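Local structure of adenosine monophosphate-protein transferase (Pyrococcus horikoshii, 2D16) at the interface of chains A and B. The protein probably binds adenosine nucleotides, as a member of the adenosine-specific kinase family. Coordinates in Å, arbitrary orientation; residue numbers count along the deposited sequence, not the author numbering. Chains: chain A/B, hypothetical protein PH1918.

The interface of chains A and B. Residues chain A 72, 76; chain B 1, 3, 122-123.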
# COMPACT_ATOMS: atom_id res chain seq x y z
N LYS A 72 8.38 -9.08 6.28
CA LYS A 72 7.15 -8.31 6.44
C LYS A 72 5.94 -9.15 6.05
O LYS A 72 4.95 -9.20 6.77
CB LYS A 72 7.20 -7.05 5.57
CG LYS A 72 5.95 -6.19 5.65
CD LYS A 72 6.08 -4.96 4.78
CE LYS A 72 4.84 -4.08 4.85
NZ LYS A 72 4.97 -2.87 3.98
N LYS A 76 3.01 -10.65 8.67
CA LYS A 76 1.62 -10.26 8.44
C LYS A 76 0.78 -11.54 8.34
O LYS A 76 -0.36 -11.58 8.81
CB LYS A 76 1.50 -9.44 7.15
CG LYS A 76 2.26 -8.11 7.18
CD LYS A 76 1.74 -7.16 8.26
CE LYS A 76 2.55 -5.86 8.28
NZ LYS A 76 1.99 -4.84 9.22
N MET B 1 9.75 -3.94 14.08
CA MET B 1 9.93 -3.41 12.70
C MET B 1 9.34 -2.02 12.54
O MET B 1 8.26 -1.73 13.05
CB MET B 1 9.27 -4.34 11.67
CG MET B 1 9.23 -3.76 10.26
SD MET B 1 8.27 -4.75 9.09
CE MET B 1 6.74 -3.83 9.02
N ARG B 3 9.31 0.42 9.17
CA ARG B 3 9.67 0.83 7.82
C ARG B 3 8.90 2.11 7.52
O ARG B 3 7.68 2.16 7.70
CB ARG B 3 9.33 -0.26 6.80
CG ARG B 3 10.32 -1.42 6.78
CD ARG B 3 9.77 -2.64 6.04
NE ARG B 3 9.60 -2.44 4.60
CZ ARG B 3 10.61 -2.38 3.73
NH1 ARG B 3 11.86 -2.49 4.15
NH2 ARG B 3 10.36 -2.20 2.44
N GLU B 122 5.37 1.73 9.19
CA GLU B 122 4.66 0.47 9.32
C GLU B 122 5.40 -0.48 10.24
O GLU B 122 6.62 -0.66 10.12
CB GLU B 122 4.44 -0.18 7.94
CG GLU B 122 3.82 -1.58 8.03
CD GLU B 122 3.05 -1.98 6.78
OE1 GLU B 122 3.25 -1.37 5.71
OE2 GLU B 122 2.23 -2.93 6.88
N THR B 123 4.66 -1.08 11.16
CA THR B 123 5.20 -2.03 12.11
C THR B 123 4.59 -3.39 11.80
O THR B 123 3.87 -3.54 10.82
CB THR B 123 4.83 -1.67 13.55
OG1 THR B 123 3.43 -1.92 13.76
CG2 THR B 123 5.11 -0.18 13.82
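Two lysines one turn apart on helix 64-77 of chain A, A:Lys72 and A:Lys76, reach the carboxylate of B:Glu122 at the end of strand 116-122 of chain B. The patch is a small polar contact of helix against strand end, hiding 157 Å² in all. Each lysine takes a different oxygen of the carboxylate. A:Lys72 NZ makes a salt bridge and hydrogen bond to B:Glu122 OE1 at 2.9 Å. This ammonium sits above the carboxylate, 66° out of its plane. A:Lys72 runs fully extended, with CG anti to its backbone N (chi1 179°), and this carries NZ to the glutamate. Its side chain crosses B:Glu122 at about a right angle, and A:Lys72 CE lies 3.4 Å from the carboxylate carbon B:Glu122 CD. A:Lys76 arrives from the opposite direction to the glutamate. Its NZ bonds B:Glu122 OE2 at 3.0 Å, as a second salt bridge, through the anti lone pair of that oxygen. The same ammonium donates to the backbone carbonyl B:Thr123 O at 2.8 Å, in the carbonyl plane, with a C=O...N angle of 155°. A bend at the second side-chain torsion turns A:Lys76 before it straightens toward these two acceptors. The glutamate is thus held at both oxygens, which should limit rotation of its carboxylate. Its negative charge probably offsets the two lysine charges in part. Apolar contact here is slight. The terminal methyl of B:Met1, CE, comes to 4.2 Å from A:Lys72 CG, and the two side chains cross nearly perpendicularly. B:Arg3 NE stands 4.7 Å from A:Lys72 NZ; the two like charges are not in contact, and the carboxylate of B:Glu122 may offset them. The structure alone does not show whether this contact persists in solution. The paired salt bridges and the carbonyl bond tie helix 64-77 of one copy to the strand end of another, and may contribute to the deposited four-chain assembly.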